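Local coordinates for ferredoxin (Trichomonas vaginalis, PDB 1L5P), which carries electrons through a [2Fe-2S] cluster, linking pyruvate:ferredoxin oxidoreductase to hydrogenase in the hydrogenosome, at residues A[1-9]-A[82-93]; A[55-63]-A[74-82]. All coordinates share one frame; numbering follows the deposited sequence.

Contact 1 of 2, residues A[1-9]-A[82-93]; sequences GTITAVKGG and LSGENDGAVFEL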
loop_
_atom_site.group_PDB
_atom_site.type_symbol
_atom_site.label_atom_id
_atom_site.label_comp_id
_atom_site.label_asym_id
_atom_site.label_seq_id
_atom_site.Cartn_x
_atom_site.Cartn_y
_atom_site.Cartn_z
ATOM N N GLY A 1 5.178 3.289 -13.553
ATOM C CA GLY A 1 4.044 4.257 -13.428
ATOM C C GLY A 1 4.159 5.063 -12.156
ATOM O O GLY A 1 5.246 5.155 -11.588
ATOM N N THR A 2 3.061 5.671 -11.720
ATOM C CA THR A 2 3.077 6.435 -10.482
ATOM C C THR A 2 1.757 6.357 -9.734
ATOM O O THR A 2 0.686 6.184 -10.323
ATOM C CB THR A 2 3.406 7.936 -10.691
ATOM O OG1 THR A 2 2.225 8.621 -11.106
ATOM C CG2 THR A 2 4.509 8.124 -11.726
ATOM N N ILE A 3 1.854 6.486 -8.419
ATOM C CA ILE A 3 0.693 6.446 -7.554
ATOM C C ILE A 3 0.774 7.658 -6.643
ATOM O O ILE A 3 1.837 8.264 -6.471
ATOM C CB ILE A 3 0.649 5.130 -6.704
ATOM C CG1 ILE A 3 1.846 5.053 -5.756
ATOM C CG2 ILE A 3 0.687 3.912 -7.627
ATOM C CD1 ILE A 3 1.475 5.190 -4.313
ATOM N N THR A 4 -0.364 8.008 -6.066
ATOM C CA THR A 4 -0.463 9.149 -5.184
ATOM C C THR A 4 -0.626 8.678 -3.745
ATOM O O THR A 4 -1.544 7.914 -3.451
ATOM C CB THR A 4 -1.688 9.997 -5.593
ATOM O OG1 THR A 4 -1.479 10.523 -6.909
ATOM C CG2 THR A 4 -1.924 11.128 -4.614
ATOM N N ALA A 5 0.269 9.117 -2.862
ATOM C CA ALA A 5 0.196 8.772 -1.445
ATOM C C ALA A 5 -0.313 10.029 -0.760
ATOM O O ALA A 5 0.105 11.126 -1.114
ATOM C CB ALA A 5 1.580 8.398 -0.911
ATOM N N VAL A 6 -1.212 9.879 0.206
ATOM C CA VAL A 6 -1.772 11.025 0.908
ATOM C C VAL A 6 -1.569 10.903 2.403
ATOM O O VAL A 6 -2.245 10.124 3.058
ATOM C CB VAL A 6 -3.272 11.145 0.658
ATOM C CG1 VAL A 6 -3.823 12.355 1.379
ATOM C CG2 VAL A 6 -3.538 11.224 -0.832
ATOM N N LYS A 7 -0.642 11.687 2.940
ATOM C CA LYS A 7 -0.343 11.672 4.368
ATOM C C LYS A 7 -0.628 13.045 4.948
ATOM O O LYS A 7 -0.191 14.052 4.400
ATOM C CB LYS A 7 1.133 11.331 4.593
ATOM C CG LYS A 7 1.376 10.099 5.445
ATOM C CD LYS A 7 2.867 9.887 5.689
ATOM C CE LYS A 7 3.121 9.219 7.036
ATOM N NZ LYS A 7 4.263 9.845 7.763
ATOM N N GLY A 8 -1.359 13.084 6.054
ATOM C CA GLY A 8 -1.674 14.358 6.674
ATOM C C GLY A 8 -2.227 15.394 5.709
ATOM O O GLY A 8 -1.725 16.522 5.632
ATOM N N GLY A 9 -3.259 15.013 4.965
ATOM C CA GLY A 9 -3.865 15.935 4.027
ATOM C C GLY A 9 -2.971 16.404 2.895
ATOM O O GLY A 9 -3.414 17.176 2.045
ATOM N N LEU A 82 2.759 -3.527 -7.388
ATOM C CA LEU A 82 2.471 -2.524 -8.405
ATOM C C LEU A 82 2.881 -2.871 -9.831
ATOM O O LEU A 82 3.963 -3.411 -10.080
ATOM C CB LEU A 82 3.096 -1.193 -8.004
ATOM C CG LEU A 82 2.553 -0.654 -6.682
ATOM C CD1 LEU A 82 3.436 0.474 -6.214
ATOM C CD2 LEU A 82 1.122 -0.177 -6.847
ATOM N N SER A 83 1.987 -2.544 -10.762
ATOM C CA SER A 83 2.194 -2.776 -12.185
ATOM C C SER A 83 1.487 -1.660 -12.951
ATOM O O SER A 83 0.807 -0.815 -12.353
ATOM C CB SER A 83 1.612 -4.125 -12.592
ATOM O OG SER A 83 0.343 -4.324 -11.984
ATOM N N GLY A 84 1.644 -1.657 -14.269
ATOM C CA GLY A 84 1.022 -0.623 -15.077
ATOM C C GLY A 84 -0.447 -0.376 -14.768
ATOM O O GLY A 84 -0.912 0.764 -14.797
ATOM N N GLU A 85 -1.180 -1.441 -14.463
ATOM C CA GLU A 85 -2.604 -1.321 -14.165
ATOM C C GLU A 85 -2.900 -0.465 -12.929
ATOM O O GLU A 85 -4.023 0.010 -12.749
ATOM C CB GLU A 85 -3.217 -2.715 -13.990
ATOM C CG GLU A 85 -2.481 -3.591 -12.989
ATOM C CD GLU A 85 -3.412 -4.500 -12.204
ATOM O OE1 GLU A 85 -3.545 -5.681 -12.593
ATOM O OE2 GLU A 85 -4.009 -4.042 -11.202
ATOM N N ASN A 86 -1.895 -0.262 -12.085
ATOM C CA ASN A 86 -2.078 0.527 -10.871
ATOM C C ASN A 86 -1.699 1.998 -11.050
ATOM O O ASN A 86 -1.823 2.801 -10.125
ATOM C CB ASN A 86 -1.255 -0.084 -9.733
ATOM C CG ASN A 86 -1.539 -1.563 -9.533
ATOM O OD1 ASN A 86 -0.643 -2.403 -9.653
ATOM N ND2 ASN A 86 -2.791 -1.888 -9.230
ATOM N N ASP A 87 -1.233 2.352 -12.240
ATOM C CA ASP A 87 -0.841 3.733 -12.513
ATOM C C ASP A 87 -1.992 4.715 -12.278
ATOM O O ASP A 87 -3.024 4.661 -12.944
ATOM C CB ASP A 87 -0.328 3.862 -13.954
ATOM C CG ASP A 87 0.330 5.204 -14.222
ATOM O OD1 ASP A 87 0.728 5.444 -15.381
ATOM O OD2 ASP A 87 0.450 6.019 -13.281
ATOM N N GLY A 88 -1.808 5.619 -11.325
ATOM C CA GLY A 88 -2.849 6.586 -11.043
ATOM C C GLY A 88 -3.620 6.262 -9.783
ATOM O O GLY A 88 -4.469 7.043 -9.356
ATOM N N ALA A 89 -3.331 5.114 -9.180
ATOM C CA ALA A 89 -4.020 4.719 -7.955
ATOM C C ALA A 89 -3.652 5.675 -6.832
ATOM O O ALA A 89 -2.529 6.187 -6.786
ATOM C CB ALA A 89 -3.636 3.307 -7.575
ATOM N N VAL A 90 -4.596 5.915 -5.934
ATOM C CA VAL A 90 -4.363 6.805 -4.816
ATOM C C VAL A 90 -4.532 6.085 -3.487
ATOM O O VAL A 90 -5.519 5.384 -3.283
ATOM C CB VAL A 90 -5.335 7.969 -4.864
ATOM C CG1 VAL A 90 -5.071 8.919 -3.699
ATOM C CG2 VAL A 90 -5.193 8.680 -6.203
ATOM N N PHE A 91 -3.570 6.257 -2.583
ATOM C CA PHE A 91 -3.637 5.621 -1.272
ATOM C C PHE A 91 -3.477 6.660 -0.173
ATOM O O PHE A 91 -2.710 7.599 -0.308
ATOM C CB PHE A 91 -2.548 4.548 -1.134
ATOM C CG PHE A 91 -2.585 3.503 -2.209
ATOM C CD1 PHE A 91 -1.864 3.674 -3.384
ATOM C CD2 PHE A 91 -3.329 2.337 -2.041
ATOM C CE1 PHE A 91 -1.879 2.685 -4.386
ATOM C CE2 PHE A 91 -3.353 1.350 -3.030
ATOM C CZ PHE A 91 -2.627 1.520 -4.204
ATOM N N GLU A 92 -4.210 6.479 0.916
ATOM C CA GLU A 92 -4.166 7.387 2.045
ATOM C C GLU A 92 -3.475 6.688 3.225
ATOM O O GLU A 92 -3.820 5.558 3.583
ATOM C CB GLU A 92 -5.598 7.791 2.369
ATOM C CG GLU A 92 -5.811 8.472 3.679
ATOM C CD GLU A 92 -7.282 8.758 3.906
ATOM O OE1 GLU A 92 -7.781 8.564 5.041
ATOM O OE2 GLU A 92 -7.946 9.173 2.932
ATOM N N LEU A 93 -2.479 7.349 3.806
ATOM C CA LEU A 93 -1.735 6.777 4.918
ATOM C C LEU A 93 -2.308 7.231 6.244
ATOM O O LEU A 93 -1.905 6.654 7.273
ATOM C CB LEU A 93 -0.264 7.177 4.832
ATOM C CG LEU A 93 0.501 6.710 3.590
ATOM C CD1 LEU A 93 1.258 7.888 2.996
ATOM C CD2 LEU A 93 1.461 5.577 3.956
ATOM O OXT LEU A 93 -3.155 8.147 6.241
#
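Thr2 O receives the amide of Gly88 in the shortest hydrogen bond between 1-9 and 82-93, with Gly88 N 2.7 Å away and nearly in line with the carbonyl. This bond begins a parallel ladder. Thr4 uses both of its backbone groups, N to Ala89 O at 2.9 Å and O from Phe91 N at 2.8 Å; Val6 repeats the pattern, donating to Phe91 O and accepting from Leu93 N. At the N-terminal end of strand 2-7 a side chain replaces the backbone. With CG anti to its own N (chi1 -169°), Asp87 swings its carboxylate back to Thr2, whose N reaches OD2 at 3.1 Å from above the carboxylate plane. A type II turn, Asn86 to Ala89, feeds the strand, and Gly88 is its third residue, where the turn needs a positive phi (104°).

One face is apolar: Ile3 CD1 lies 3.8 Å from Phe91 CD1, the two side chains crossing near a right angle, and Ala5 CB meets Leu93 CD1. Helix 22-27 packs here through Leu22 and Leu26. On the other face Val90 CG2 runs alongside Thr4 CB at 3.8 Å, while Val6 CG2 leans on Val90 CG1. Beyond the last bond, Lys7 CG comes unusually close to Leu93 CD1, and its exact placement is doubtful. Pairing the first strand with the last in parallel, with a helix across one face, is the hallmark of the beta-grasp fold of [2Fe-2S] ferredoxins.

Contact 2 of 2, residues A[55-63]-A[74-82]; sequences KVAAAEDDE and ARLACAITL. With FES (Fe2/s2 (inorganic) cluster), chain D.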
loop_
_atom_site.group_PDB
_atom_site.type_symbol
_atom_site.label_atom_id
_atom_site.label_comp_id
_atom_site.label_asym_id
_atom_site.label_seq_id
_atom_site.Cartn_x
_atom_site.Cartn_y
_atom_site.Cartn_z
ATOM N N LYS A 55 -7.380 1.373 -9.843
ATOM C CA LYS A 55 -7.524 -0.065 -9.904
ATOM C C LYS A 55 -6.460 -0.785 -9.101
ATOM O O LYS A 55 -5.262 -0.568 -9.295
ATOM C CB LYS A 55 -7.449 -0.542 -11.353
ATOM C CG LYS A 55 -8.698 -0.272 -12.165
ATOM C CD LYS A 55 -8.363 -0.166 -13.647
ATOM C CE LYS A 55 -9.314 0.788 -14.369
ATOM N NZ LYS A 55 -10.052 1.689 -13.426
ATOM N N VAL A 56 -6.912 -1.644 -8.198
ATOM C CA VAL A 56 -6.013 -2.448 -7.389
ATOM C C VAL A 56 -6.682 -3.792 -7.176
ATOM O O VAL A 56 -7.832 -3.860 -6.727
ATOM C CB VAL A 56 -5.716 -1.810 -6.027
ATOM C CG1 VAL A 56 -4.777 -2.710 -5.252
ATOM C CG2 VAL A 56 -5.081 -0.435 -6.222
ATOM N N ALA A 57 -5.955 -4.853 -7.522
ATOM C CA ALA A 57 -6.445 -6.220 -7.402
ATOM C C ALA A 57 -6.982 -6.499 -6.001
ATOM O O ALA A 57 -6.378 -6.103 -5.000
ATOM C CB ALA A 57 -5.335 -7.192 -7.757
ATOM N N ALA A 58 -8.132 -7.168 -5.946
ATOM C CA ALA A 58 -8.781 -7.506 -4.682
ATOM C C ALA A 58 -7.830 -8.259 -3.773
ATOM O O ALA A 58 -6.948 -8.982 -4.228
ATOM C CB ALA A 58 -10.026 -8.330 -4.936
ATOM N N ALA A 59 -8.013 -8.072 -2.479
ATOM C CA ALA A 59 -7.155 -8.711 -1.503
ATOM C C ALA A 59 -7.402 -10.215 -1.404
ATOM O O ALA A 59 -8.540 -10.674 -1.495
ATOM C CB ALA A 59 -7.363 -8.053 -0.144
ATOM N N GLU A 60 -6.325 -10.976 -1.222
ATOM C CA GLU A 60 -6.424 -12.424 -1.078
ATOM C C GLU A 60 -6.817 -12.741 0.349
ATOM O O GLU A 60 -6.761 -11.876 1.225
ATOM C CB GLU A 60 -5.091 -13.097 -1.365
ATOM C CG GLU A 60 -4.330 -12.467 -2.493
ATOM C CD GLU A 60 -4.756 -13.000 -3.840
ATOM O OE1 GLU A 60 -5.978 -13.149 -4.057
ATOM O OE2 GLU A 60 -3.866 -13.270 -4.679
ATOM N N ASP A 61 -7.194 -13.998 0.570
ATOM C CA ASP A 61 -7.632 -14.494 1.876
ATOM C C ASP A 61 -6.651 -14.196 2.999
ATOM O O ASP A 61 -7.039 -13.759 4.080
ATOM C CB ASP A 61 -7.862 -16.016 1.825
ATOM C CG ASP A 61 -8.992 -16.422 0.883
ATOM O OD1 ASP A 61 -10.011 -15.699 0.797
ATOM O OD2 ASP A 61 -8.855 -17.480 0.230
ATOM N N ASP A 62 -5.378 -14.452 2.740
ATOM C CA ASP A 62 -4.356 -14.220 3.747
ATOM C C ASP A 62 -4.291 -12.754 4.188
ATOM O O ASP A 62 -4.134 -12.456 5.374
ATOM C CB ASP A 62 -2.996 -14.690 3.209
ATOM C CG ASP A 62 -2.729 -16.170 3.505
ATOM O OD1 ASP A 62 -1.567 -16.618 3.354
ATOM O OD2 ASP A 62 -3.683 -16.887 3.893
ATOM N N GLU A 63 -4.416 -11.838 3.232
ATOM C CA GLU A 63 -4.375 -10.420 3.560
ATOM C C GLU A 63 -5.638 -10.017 4.302
ATOM O O GLU A 63 -5.578 -9.276 5.286
ATOM C CB GLU A 63 -4.239 -9.575 2.293
ATOM C CG GLU A 63 -4.196 -8.086 2.589
ATOM C CD GLU A 63 -4.352 -7.230 1.353
ATOM O OE1 GLU A 63 -4.756 -6.057 1.498
ATOM O OE2 GLU A 63 -4.073 -7.727 0.240
ATOM N N ALA A 74 -9.171 -0.565 3.912
ATOM C CA ALA A 74 -7.816 -0.831 4.362
ATOM C C ALA A 74 -7.189 -1.938 3.536
ATOM O O ALA A 74 -7.868 -2.860 3.112
ATOM C CB ALA A 74 -7.827 -1.234 5.830
ATOM N N ARG A 75 -5.887 -1.837 3.310
ATOM C CA ARG A 75 -5.147 -2.839 2.568
ATOM C C ARG A 75 -3.733 -2.901 3.158
ATOM O O ARG A 75 -3.299 -1.973 3.842
ATOM C CB ARG A 75 -5.067 -2.463 1.087
ATOM C CG ARG A 75 -6.398 -2.432 0.358
ATOM C CD ARG A 75 -6.938 -3.838 0.097
ATOM N NE ARG A 75 -5.927 -4.714 -0.475
ATOM C CZ ARG A 75 -5.800 -4.958 -1.772
ATOM N NH1 ARG A 75 -6.627 -4.391 -2.636
ATOM N NH2 ARG A 75 -4.839 -5.769 -2.209
ATOM N N LEU A 76 -3.029 -4.002 2.907
ATOM C CA LEU A 76 -1.658 -4.163 3.374
ATOM C C LEU A 76 -0.792 -3.686 2.219
ATOM O O LEU A 76 -0.834 -4.258 1.136
ATOM C CB LEU A 76 -1.341 -5.635 3.647
ATOM C CG LEU A 76 -1.939 -6.333 4.871
ATOM C CD1 LEU A 76 -1.294 -7.704 4.993
ATOM C CD2 LEU A 76 -1.710 -5.514 6.134
ATOM N N ALA A 77 -0.008 -2.642 2.443
ATOM C CA ALA A 77 0.843 -2.108 1.394
ATOM C C ALA A 77 1.749 -3.165 0.779
ATOM O O ALA A 77 1.965 -3.160 -0.428
ATOM C CB ALA A 77 1.671 -0.959 1.942
ATOM N N CYS A 78 2.279 -4.081 1.585
ATOM C CA CYS A 78 3.169 -5.099 1.032
ATOM C C CYS A 78 2.440 -6.222 0.276
ATOM O O CYS A 78 3.073 -7.041 -0.403
ATOM C CB CYS A 78 4.063 -5.694 2.123
ATOM S SG CYS A 78 3.190 -6.583 3.413
ATOM N N ALA A 79 1.113 -6.251 0.378
ATOM C CA ALA A 79 0.311 -7.256 -0.310
ATOM C C ALA A 79 -0.016 -6.784 -1.726
ATOM O O ALA A 79 -0.506 -7.551 -2.555
ATOM C CB ALA A 79 -0.969 -7.499 0.457
ATOM N N ILE A 80 0.260 -5.510 -1.998
ATOM C CA ILE A 80 -0.018 -4.919 -3.299
ATOM C C ILE A 80 1.231 -4.810 -4.156
ATOM O O ILE A 80 2.140 -4.041 -3.850
ATOM C CB ILE A 80 -0.634 -3.531 -3.123
ATOM C CG1 ILE A 80 -1.969 -3.660 -2.397
ATOM C CG2 ILE A 80 -0.828 -2.867 -4.469
ATOM C CD1 ILE A 80 -2.491 -2.381 -1.844
ATOM N N THR A 81 1.274 -5.598 -5.224
ATOM C CA THR A 81 2.399 -5.597 -6.156
ATOM C C THR A 81 2.034 -4.639 -7.282
ATOM O O THR A 81 1.109 -4.909 -8.049
ATOM C CB THR A 81 2.625 -7.000 -6.761
ATOM O OG1 THR A 81 2.740 -7.963 -5.707
ATOM C CG2 THR A 81 3.890 -7.022 -7.602
ATOM N N LEU A 82 2.759 -3.527 -7.388
ATOM C CA LEU A 82 2.471 -2.524 -8.405
ATOM C C LEU A 82 2.881 -2.871 -9.831
ATOM O O LEU A 82 3.963 -3.411 -10.080
ATOM C CB LEU A 82 3.096 -1.193 -8.004
ATOM C CG LEU A 82 2.553 -0.654 -6.682
ATOM C CD1 LEU A 82 3.436 0.474 -6.214
ATOM C CD2 LEU A 82 1.122 -0.177 -6.847
HETATM FE FE1 FES D . 4.292 -6.931 7.662
HETATM FE FE2 FES D . 3.150 -5.777 5.475
HETATM S S1 FES D . 2.237 -7.307 6.827
HETATM S S2 FES D . 5.216 -5.384 6.303
#
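Arg75 meets Glu63 side-on, giving one nitrogen to each carboxylate oxygen: NE to OE1 at 2.7 Å and NH2 to OE2 at 3.2 Å. Bends at chi2 and chi3 (-74° and -48°) fold the chain back so that the guanidinium also meets the loop, where NH1 donates to Ala57 O at 2.9 Å and NH2 adds a weak bond to the same oxygen. Ala59 CB lies over one face of this group, offset toward its rim, and Ile80 CD1 over the opposite one. Leu76 N donates a hydrogen bond to Glu63 OE1 at 3.0 Å, from above the carboxylate plane; the Leu76 side chain slides past Glu63 CG and brings CD1 to 4.0 Å from the cluster sulfur S1. Cys78 SG binds iron FE2 at 2.2 Å. Next, Ala79 CB packs closely on Glu63 OE2, and Ile80 CG2 touches Val56 CG1 at 4.0 Å.

Glu63, at the start of helix 61-67, thus has a buried carboxylate held by three N-H groups across the contact, two of them from a cation. This probably favours its ionised form; the salt bridge ties the helix to strand 74-76, which leads into the Cys78 ligand, and the bonds to Ala57 O tie the loop to it.

How the contacts relate
Both contacts reach the same mixed sheet, at different places in the strand order: contact 1 joins two adjacent strands of it, 2-7 and 90-92, whereas contact 2 works at the edge strand 74-76, beside the cluster. Their centres lie about 13 Å apart, and they touch, among other places, where Asn86 ND2 of contact 1 probably donates to Lys55 O of contact 2 at 2.8 Å and where Phe91 CZ packs against Val56 CG2 at 3.7 Å. Leu82 lies in a segment of each, though it touches across only contact 1. Contact 2 supplies one cluster ligand, Cys78; Cys38, Cys44 and Cys47 supply the others. The side chain of Leu93, which ends contact 1, remains about 12 Å from the cluster.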